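Local structure of cellulase (4W7W) at residues Lys23-Asn28 with Leu294-Trp299. The protein probably hydrolyses beta-1,4-glucosidic bonds of cellulose, as a bacterial glycoside hydrolase family 5 cellulase, and binds cello-oligosaccharides. Residues are numbered along the deposited sequence; the frame is centred on the assembly and turned at random.
Sequences KYVGVN and LGWTWW. With BGC (beta-D-glucopyranose), chain B.
Asn28 lies against Trp299 where the first and last strands of the (beta/alpha)8 barrel meet, the parallel seam that closes the cylinder. With CG beside the backbone N and anti to the carbonyl carbon (chi1 -77°), the side chain of Asn28 turns toward segment 294-299. Its CB lies 3.6 Å from Trp299 CE3, CG comes to 3.4 Å from the same carbon, and OD1 rests near CE3 and CZ3 while bonding to Arg67. ND2 reaches back to Trp298 O (3.0 Å, 169° at the hydrogen), coming from above that carbonyl's plane, and also donates to Gly265 O. Asparagine suits this place because one short amide both gives and accepts. Trp298 O is gripped twice, since Asn28 N also donates to it at 2.8 Å.

On the outer side of the barrel, toward helix 273-288, Val25 sets CB and CG1 over one face of the Trp296 indole, CB 3.9 Å from the centroid of its six-membered ring; the compact, beta-branched valine suits this CH-pi contact. Gly26 puts only backbone beside Thr297 CG2, which points into the barrel, adding no side chain there. Threonine serves twice, its methyl meeting Gly26 and its OG1 bonding to Gly265 O. The amide plane of Asn28 stands 53° from the indole of Trp299, whose NE1 lies 3.1 Å from O1 of the bound glucose unit.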
ATOM      1  N   LYS A  23       8.964  -3.747  12.000  1.00  8.25           N
ATOM      2  CA  LYS A  23       8.445  -2.535  12.618  1.00  8.16           C
ATOM      3  C   LYS A  23       6.948  -2.349  12.419  1.00  7.82           C
ATOM      4  O   LYS A  23       6.264  -1.945  13.343  1.00  9.34           O
ATOM      5  CB  LYS A  23       9.189  -1.327  12.077  1.00  9.13           C
ATOM      6  CG  LYS A  23       8.764  -0.028  12.721  1.00 11.83           C
ATOM      7  CD  LYS A  23       9.695   1.127  12.426  1.00 14.72           C
ATOM      8  CE  LYS A  23       9.244   2.379  13.154  1.00 19.42           C
ATOM      9  NZ  LYS A  23      10.088   3.565  12.857  1.00 25.56           N
ATOM     10  N   TYR A  24       6.452  -2.645  11.230  1.00  7.18           N
ATOM     11  CA  TYR A  24       5.060  -2.411  10.867  1.00  7.50           C
ATOM     12  C   TYR A  24       4.446  -3.706  10.370  1.00  7.70           C
ATOM     13  O   TYR A  24       4.937  -4.304   9.412  1.00  9.93           O
ATOM     14  CB  TYR A  24       4.975  -1.399   9.736  1.00  8.16           C
ATOM     15  CG  TYR A  24       5.638  -0.076   9.988  1.00  8.12           C
ATOM     16  CD1 TYR A  24       5.062   0.870  10.823  1.00  8.48           C
ATOM     17  CD2 TYR A  24       6.823   0.253   9.353  1.00  9.54           C
ATOM     18  CE1 TYR A  24       5.656   2.097  11.045  1.00  9.06           C
ATOM     19  CE2 TYR A  24       7.416   1.488   9.553  1.00 10.12           C
ATOM     20  CZ  TYR A  24       6.828   2.405  10.403  1.00  9.66           C
ATOM     21  OH  TYR A  24       7.390   3.639  10.614  1.00 11.96           O
ATOM     22  N   VAL A  25       3.381  -4.151  11.010  1.00  6.90           N
ATOM     23  CA  VAL A  25       2.634  -5.300  10.520  1.00  7.38           C
ATOM     24  C   VAL A  25       1.145  -4.999  10.633  1.00  6.03           C
ATOM     25  O   VAL A  25       0.656  -4.455  11.631  1.00  6.48           O
ATOM     26  CB  VAL A  25       2.985  -6.613  11.264  1.00  9.20           C
ATOM     27  CG1 VAL A  25       4.438  -6.991  11.066  1.00 10.73           C
ATOM     28  CG2 VAL A  25       2.652  -6.544  12.733  1.00 10.33           C
ATOM     29  N   GLY A  26       0.402  -5.363   9.615  1.00  5.97           N
ATOM     30  CA  GLY A  26      -1.018  -5.129   9.647  1.00  6.24           C
ATOM     31  C   GLY A  26      -1.749  -5.495   8.394  1.00  5.26           C
ATOM     32  O   GLY A  26      -1.393  -6.442   7.676  1.00  5.38           O
ATOM     33  N   VAL A  27      -2.825  -4.754   8.157  1.00  5.42           N
ATOM     34  CA  VAL A  27      -3.761  -5.062   7.093  1.00  5.22           C
ATOM     35  C   VAL A  27      -4.202  -3.812   6.357  1.00  4.94           C
ATOM     36  O   VAL A  27      -4.166  -2.706   6.891  1.00  5.44           O
ATOM     37  CB  VAL A  27      -5.016  -5.815   7.619  1.00  5.96           C
ATOM     38  CG1 VAL A  27      -4.667  -7.122   8.302  1.00  7.20           C
ATOM     39  CG2 VAL A  27      -5.855  -4.949   8.534  1.00  6.27           C
ATOM     40  N   ASN A  28      -4.642  -4.034   5.123  1.00  5.15           N
ATOM     41  CA  ASN A  28      -5.408  -3.048   4.367  1.00  5.11           C
ATOM     42  C   ASN A  28      -6.857  -3.077   4.841  1.00  5.29           C
ATOM     43  O   ASN A  28      -7.469  -4.154   4.897  1.00  6.27           O
ATOM     44  CB  ASN A  28      -5.396  -3.379   2.875  1.00  5.22           C
ATOM     45  CG  ASN A  28      -4.104  -3.021   2.207  1.00  5.13           C
ATOM     46  OD1 ASN A  28      -3.994  -1.940   1.636  1.00  5.63           O
ATOM     47  ND2 ASN A  28      -3.107  -3.917   2.253  1.00  5.27           N
ATOM     48  N   LEU A 294      10.845  -3.251   6.407  1.00  6.43           N
ATOM     49  CA  LEU A 294      10.180  -2.499   7.476  1.00  7.06           C
ATOM     50  C   LEU A 294       8.887  -3.138   7.917  1.00  7.76           C
ATOM     51  O   LEU A 294       8.456  -2.932   9.060  1.00  9.25           O
ATOM     52  CB  LEU A 294       9.827  -1.108   7.037  1.00  9.55           C
ATOM     53  CG  LEU A 294      10.951  -0.118   6.966  1.00 12.36           C
ATOM     54  CD1 LEU A 294      10.394   1.239   6.532  1.00 12.52           C
ATOM     55  CD2 LEU A 294      11.647   0.022   8.315  1.00 14.00           C
ATOM     56  N   GLY A 295       8.219  -3.840   7.008  1.00  8.93           N
ATOM     57  CA  GLY A 295       6.949  -4.438   7.367  1.00 10.13           C
ATOM     58  C   GLY A 295       6.094  -4.737   6.173  1.00  6.78           C
ATOM     59  O   GLY A 295       6.565  -4.733   5.023  1.00  6.32           O
ATOM     60  N   TRP A 296       4.832  -5.015   6.478  1.00  5.79           N
ATOM     61  CA  TRP A 296       3.891  -5.503   5.509  1.00  5.72           C
ATOM     62  C   TRP A 296       2.477  -5.203   5.944  1.00  5.15           C
ATOM     63  O   TRP A 296       2.179  -5.066   7.131  1.00  5.85           O
ATOM     64  CB  TRP A 296       4.039  -7.020   5.291  1.00  6.12           C
ATOM     65  CG  TRP A 296       4.085  -7.913   6.495  1.00  6.27           C
ATOM     66  CD1 TRP A 296       5.212  -8.523   6.941  1.00  7.48           C
ATOM     67  CD2 TRP A 296       3.006  -8.377   7.349  1.00  6.38           C
ATOM     68  NE1 TRP A 296       4.931  -9.314   8.015  1.00  7.48           N
ATOM     69  CE2 TRP A 296       3.587  -9.259   8.277  1.00  7.21           C
ATOM     70  CE3 TRP A 296       1.621  -8.170   7.397  1.00  6.51           C
ATOM     71  CZ2 TRP A 296       2.834  -9.901   9.266  1.00  8.02           C
ATOM     72  CZ3 TRP A 296       0.881  -8.818   8.388  1.00  7.26           C
ATOM     73  CH2 TRP A 296       1.489  -9.667   9.302  1.00  8.19           C
ATOM     74  N   THR A 297       1.601  -5.141   4.945  1.00  4.85           N
ATOM     75  CA  THR A 297       0.157  -5.049   5.156  1.00  4.96           C
ATOM     76  C   THR A 297      -0.545  -6.009   4.203  1.00  5.00           C
ATOM     77  O   THR A 297      -0.459  -5.898   2.989  1.00  5.53           O
ATOM     78  CB  THR A 297      -0.393  -3.610   4.991  1.00  5.16           C
ATOM     79  OG1 THR A 297       0.152  -2.951   3.836  1.00  5.28           O
ATOM     80  CG2 THR A 297      -0.071  -2.757   6.199  1.00  5.70           C
ATOM     81  N   TRP A 298      -1.265  -6.951   4.797  1.00  4.94           N
ATOM     82  CA  TRP A 298      -2.033  -7.964   4.078  1.00  5.21           C
ATOM     83  C   TRP A 298      -3.192  -7.341   3.305  1.00  5.19           C
ATOM     84  O   TRP A 298      -3.843  -6.410   3.792  1.00  5.82           O
ATOM     85  CB  TRP A 298      -2.597  -8.920   5.118  1.00  5.82           C
ATOM     86  CG  TRP A 298      -3.569  -9.935   4.618  1.00  5.81           C
ATOM     87  CD1 TRP A 298      -4.915  -9.781   4.494  1.00  6.44           C
ATOM     88  CD2 TRP A 298      -3.274 -11.258   4.182  1.00  6.06           C
ATOM     89  NE1 TRP A 298      -5.488 -10.936   4.030  1.00  6.44           N
ATOM     90  CE2 TRP A 298      -4.500 -11.869   3.832  1.00  6.32           C
ATOM     91  CE3 TRP A 298      -2.107 -12.010   4.091  1.00  6.57           C
ATOM     92  CZ2 TRP A 298      -4.582 -13.206   3.417  1.00  7.00           C
ATOM     93  CZ3 TRP A 298      -2.194 -13.321   3.672  1.00  7.21           C
ATOM     94  CH2 TRP A 298      -3.422 -13.902   3.344  1.00  6.95           C
ATOM     95  N   TRP A 299      -3.482  -7.885   2.137  1.00  5.28           N
ATOM     96  CA  TRP A 299      -4.669  -7.528   1.372  1.00  5.78           C
ATOM     97  C   TRP A 299      -5.675  -8.673   1.517  1.00  5.67           C
ATOM     98  O   TRP A 299      -5.420  -9.748   0.992  1.00  6.81           O
ATOM     99  CB  TRP A 299      -4.342  -7.306  -0.112  1.00  5.96           C
ATOM    100  CG  TRP A 299      -5.566  -6.815  -0.832  1.00  6.06           C
ATOM    101  CD1 TRP A 299      -6.576  -7.585  -1.336  1.00  7.14           C
ATOM    102  CD2 TRP A 299      -5.978  -5.466  -0.979  1.00  6.11           C
ATOM    103  NE1 TRP A 299      -7.578  -6.785  -1.825  1.00  7.89           N
ATOM    104  CE2 TRP A 299      -7.241  -5.477  -1.606  1.00  6.75           C
ATOM    105  CE3 TRP A 299      -5.413  -4.245  -0.629  1.00  6.15           C
ATOM    106  CZ2 TRP A 299      -7.934  -4.302  -1.906  1.00  7.00           C
ATOM    107  CZ3 TRP A 299      -6.105  -3.076  -0.905  1.00  6.34           C
ATOM    108  CH2 TRP A 299      -7.342  -3.113  -1.545  1.00  6.81           C
TER
HETATM  109  C2  BGC B   1     -10.367  -7.045  -5.716  1.00 20.53           C
HETATM  110  C3  BGC B   1     -11.579  -6.297  -6.272  1.00 20.35           C
HETATM  111  C4  BGC B   1     -11.893  -5.022  -5.489  1.00 17.87           C
HETATM  112  C5  BGC B   1     -10.627  -4.212  -5.264  1.00 16.00           C
HETATM  113  C6  BGC B   1     -10.860  -3.066  -4.294  1.00 13.53           C
HETATM  114  C1  BGC B   1      -9.186  -6.102  -5.555  1.00 22.06           C
HETATM  115  O1  BGC B   1      -8.071  -6.759  -4.932  1.00 26.46           O
HETATM  116  O2  BGC B   1     -10.007  -8.124  -6.593  1.00 29.01           O
HETATM  117  O3  BGC B   1     -12.704  -7.183  -6.279  1.00 26.24           O
HETATM  118  O4  BGC B   1     -12.778  -4.182  -6.226  1.00 20.32           O
HETATM  119  O5  BGC B   1      -9.597  -5.037  -4.715  1.00 18.63           O
HETATM  120  O6  BGC B   1      -9.704  -2.263  -4.299  1.00 10.89           O